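PDB 2Y8Y: CSE3 from Thermus thermophilus, which processes CRISPR RNA as an endoribonuclease of the Cas6/Cse3/CasE family and, as a monomer, retains the RNA after cleavage. Local coordinates for residues 128-131 and 132-136. Sequence-based numbering, arbitrary orientation.
Sequences AWLE and RRLEE. With nucleotides of chain B.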
loop_
_atom_site.group_PDB
_atom_site.type_symbol
_atom_site.label_atom_id
_atom_site.label_comp_id
_atom_site.label_asym_id
_atom_site.label_seq_id
_atom_site.Cartn_x
_atom_site.Cartn_y
_atom_site.Cartn_z
ATOM N N ALA A 128 -10.044 -8.348 12.259
ATOM C CA ALA A 128 -9.734 -7.747 13.555
ATOM C C ALA A 128 -8.424 -6.968 13.491
ATOM O O ALA A 128 -8.293 -5.891 14.088
ATOM C CB ALA A 128 -9.683 -8.819 14.652
ATOM N N TRP A 129 -7.450 -7.523 12.782
ATOM C CA TRP A 129 -6.177 -6.857 12.592
ATOM C C TRP A 129 -6.403 -5.515 11.886
ATOM O O TRP A 129 -5.903 -4.475 12.328
ATOM C CB TRP A 129 -5.239 -7.748 11.774
ATOM C CG TRP A 129 -3.888 -7.133 11.456
ATOM C CD1 TRP A 129 -2.774 -7.200 12.236
ATOM C CD2 TRP A 129 -3.512 -6.396 10.286
ATOM N NE1 TRP A 129 -1.726 -6.553 11.632
ATOM C CE2 TRP A 129 -2.152 -6.052 10.424
ATOM C CE3 TRP A 129 -4.198 -5.979 9.133
ATOM C CZ2 TRP A 129 -1.454 -5.313 9.466
ATOM C CZ3 TRP A 129 -3.496 -5.245 8.164
ATOM C CH2 TRP A 129 -2.141 -4.922 8.345
ATOM N N LEU A 130 -7.155 -5.527 10.790
ATOM C CA LEU A 130 -7.423 -4.285 10.061
ATOM C C LEU A 130 -8.081 -3.271 10.994
ATOM O O LEU A 130 -7.699 -2.102 11.008
ATOM C CB LEU A 130 -8.336 -4.554 8.870
ATOM C CG LEU A 130 -8.738 -3.300 8.095
ATOM C CD1 LEU A 130 -7.542 -2.686 7.353
ATOM C CD2 LEU A 130 -9.819 -3.709 7.145
ATOM N N GLU A 131 -9.070 -3.709 11.769
ATOM C CA GLU A 131 -9.763 -2.784 12.668
ATOM C C GLU A 131 -8.797 -2.161 13.662
ATOM O O GLU A 131 -8.850 -0.948 13.924
ATOM C CB GLU A 131 -10.904 -3.483 13.405
ATOM C CG GLU A 131 -12.059 -3.833 12.494
ATOM C CD GLU A 131 -13.064 -4.769 13.139
ATOM O OE1 GLU A 131 -12.696 -5.465 14.109
ATOM O OE2 GLU A 131 -14.213 -4.826 12.649
ATOM N N ARG A 132 -7.928 -2.980 14.241
ATOM C CA ARG A 132 -6.966 -2.482 15.215
ATOM C C ARG A 132 -5.966 -1.514 14.570
ATOM O O ARG A 132 -5.662 -0.468 15.137
ATOM C CB ARG A 132 -6.222 -3.652 15.879
ATOM C CG ARG A 132 -5.286 -3.228 16.988
ATOM C CD ARG A 132 -4.529 -4.407 17.603
ATOM N NE ARG A 132 -3.676 -5.092 16.632
ATOM C CZ ARG A 132 -2.534 -4.600 16.156
ATOM N NH1 ARG A 132 -2.089 -3.416 16.556
ATOM N NH2 ARG A 132 -1.830 -5.297 15.279
ATOM N N ARG A 133 -5.442 -1.875 13.404
ATOM C CA ARG A 133 -4.495 -1.003 12.717
ATOM C C ARG A 133 -5.135 0.336 12.391
ATOM O O ARG A 133 -4.509 1.393 12.567
ATOM C CB ARG A 133 -3.981 -1.623 11.408
ATOM C CG ARG A 133 -3.124 -2.900 11.547
ATOM C CD ARG A 133 -1.895 -2.726 12.427
ATOM N NE ARG A 133 -0.972 -1.691 11.966
ATOM C CZ ARG A 133 0.335 -1.895 11.761
ATOM N NH1 ARG A 133 0.864 -3.101 11.923
ATOM N NH2 ARG A 133 1.098 -0.900 11.356
ATOM N N LEU A 134 -6.364 0.307 11.894
ATOM C CA LEU A 134 -7.020 1.565 11.512
ATOM C C LEU A 134 -7.243 2.405 12.759
ATOM O O LEU A 134 -6.973 3.602 12.774
ATOM C CB LEU A 134 -8.349 1.288 10.794
ATOM C CG LEU A 134 -8.196 0.749 9.372
ATOM C CD1 LEU A 134 -9.559 0.453 8.778
ATOM C CD2 LEU A 134 -7.426 1.727 8.496
ATOM N N GLU A 135 -7.722 1.780 13.828
ATOM C CA GLU A 135 -8.036 2.531 15.031
ATOM C C GLU A 135 -6.777 3.138 15.650
ATOM O O GLU A 135 -6.761 4.321 16.020
ATOM C CB GLU A 135 -8.801 1.649 16.022
ATOM C CG GLU A 135 -10.207 1.374 15.555
ATOM C CD GLU A 135 -10.817 0.155 16.208
ATOM O OE1 GLU A 135 -10.179 -0.414 17.122
ATOM O OE2 GLU A 135 -11.933 -0.234 15.800
ATOM N N GLU A 136 -5.704 2.357 15.749
ATOM C CA GLU A 136 -4.493 2.921 16.333
ATOM C C GLU A 136 -3.913 3.994 15.415
ATOM O O GLU A 136 -3.186 4.884 15.875
ATOM C CB GLU A 136 -3.454 1.836 16.630
ATOM C CG GLU A 136 -2.864 1.176 15.423
ATOM C CD GLU A 136 -1.826 0.126 15.790
ATOM O OE1 GLU A 136 -1.679 -0.178 16.997
ATOM O OE2 GLU A 136 -1.152 -0.377 14.863
ATOM P P G B 14 1.415 -3.230 15.703
ATOM O OP1 G B 14 0.189 -2.653 15.118
ATOM O OP2 G B 14 1.831 -4.589 15.281
ATOM O "O5'" G B 14 2.636 -2.239 15.531
ATOM C "C5'" G B 14 2.517 -0.880 15.925
ATOM C "C4'" G B 14 3.850 -0.192 15.928
ATOM O "O4'" G B 14 4.738 -0.811 16.898
ATOM C "C3'" G B 14 4.641 -0.270 14.644
ATOM O "O3'" G B 14 4.154 0.598 13.645
ATOM C "C2'" G B 14 6.037 0.071 15.128
ATOM O "O2'" G B 14 6.140 1.459 15.431
ATOM C "C1'" G B 14 6.071 -0.722 16.436
ATOM N N9 G B 14 6.574 -2.081 16.193
ATOM C C8 G B 14 5.869 -3.254 16.021
ATOM N N7 G B 14 6.655 -4.256 15.737
ATOM C C5 G B 14 7.931 -3.708 15.678
ATOM C C6 G B 14 9.189 -4.306 15.397
ATOM O O6 G B 14 9.439 -5.487 15.129
ATOM N N1 G B 14 10.222 -3.374 15.434
ATOM C C2 G B 14 10.064 -2.031 15.712
ATOM N N2 G B 14 11.176 -1.282 15.709
ATOM N N3 G B 14 8.899 -1.464 15.984
ATOM C C4 G B 14 7.888 -2.358 15.945
ATOM P P G B 15 4.300 0.208 12.095
ATOM O OP1 G B 15 3.613 1.276 11.324
ATOM O OP2 G B 15 3.845 -1.191 11.922
ATOM O "O5'" G B 15 5.865 0.275 11.842
ATOM C "C5'" G B 15 6.543 1.516 11.856
ATOM C "C4'" G B 15 8.028 1.335 11.716
ATOM O "O4'" G B 15 8.541 0.472 12.768
ATOM C "C3'" G B 15 8.510 0.645 10.462
ATOM O "O3'" G B 15 8.415 1.451 9.306
ATOM C "C2'" G B 15 9.934 0.300 10.858
ATOM O "O2'" G B 15 10.731 1.470 10.917
ATOM C "C1'" G B 15 9.701 -0.195 12.290
ATOM N N9 G B 15 9.455 -1.647 12.293
ATOM C C8 G B 15 8.271 -2.339 12.383
ATOM N N7 G B 15 8.441 -3.631 12.261
ATOM C C5 G B 15 9.799 -3.786 12.048
ATOM C C6 G B 15 10.571 -4.954 11.841
ATOM O O6 G B 15 10.191 -6.120 11.806
ATOM N N1 G B 15 11.923 -4.657 11.659
ATOM C C2 G B 15 12.458 -3.394 11.664
ATOM N N2 G B 15 13.786 -3.309 11.468
ATOM N N3 G B 15 11.755 -2.298 11.868
ATOM C C4 G B 15 10.436 -2.572 12.043
HETATM O O HOH W 1 0.559 -5.575 13.124
HETATM O O HOH W 2 -12.802 -3.209 16.565
#
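On the RNA-facing side of helix 123-136, in the ferredoxin-like Cse3 protein, Trp129 and Arg133 pack one turn apart behind the phosphates of G14 and G15 of chain B. Arg133 CG sits over the centre of the six-membered ring of Trp129, a CH-pi contact of 3.6 Å between CG and the ring centroid. Bends at chi2 (-57°) and chi3 then carry the guanidinium past the indole to the RNA, where Arg133 NH2 donates to OP2 of G15 at 2.8 Å. A face of the same guanidinium lies under OP1 of G14. Near the plane of the Arg132 guanidinium, OP1 of G14 is gripped by Arg132 NH1 at 2.8 Å in a fairly straight bond (164°) and weakly by NH2. One water ties the group together, accepting from Trp129 NE1 (2.9 Å), from Arg133 NH1 and weakly from Arg132 NH2, and donating to OP2 of G14. Glu136 bridges both arginines, OE1 to Arg132 NH1 (3.3 Å) and OE2 to Arg133 NE, the latter by charge alone. Glu136 OE2 lies 2.7 Å from OP1 of G14, suggesting a proton shared between the two acid groups. On the sheet side Leu130 CG meets Leu134 CD1 at 3.9 Å, beside Phe180 and Leu184 of strand 173-186. The two arginines, bonded to successive phosphates, would offset much of their negative charge, consistent with recognition of the RNA through its phosphate backbone here.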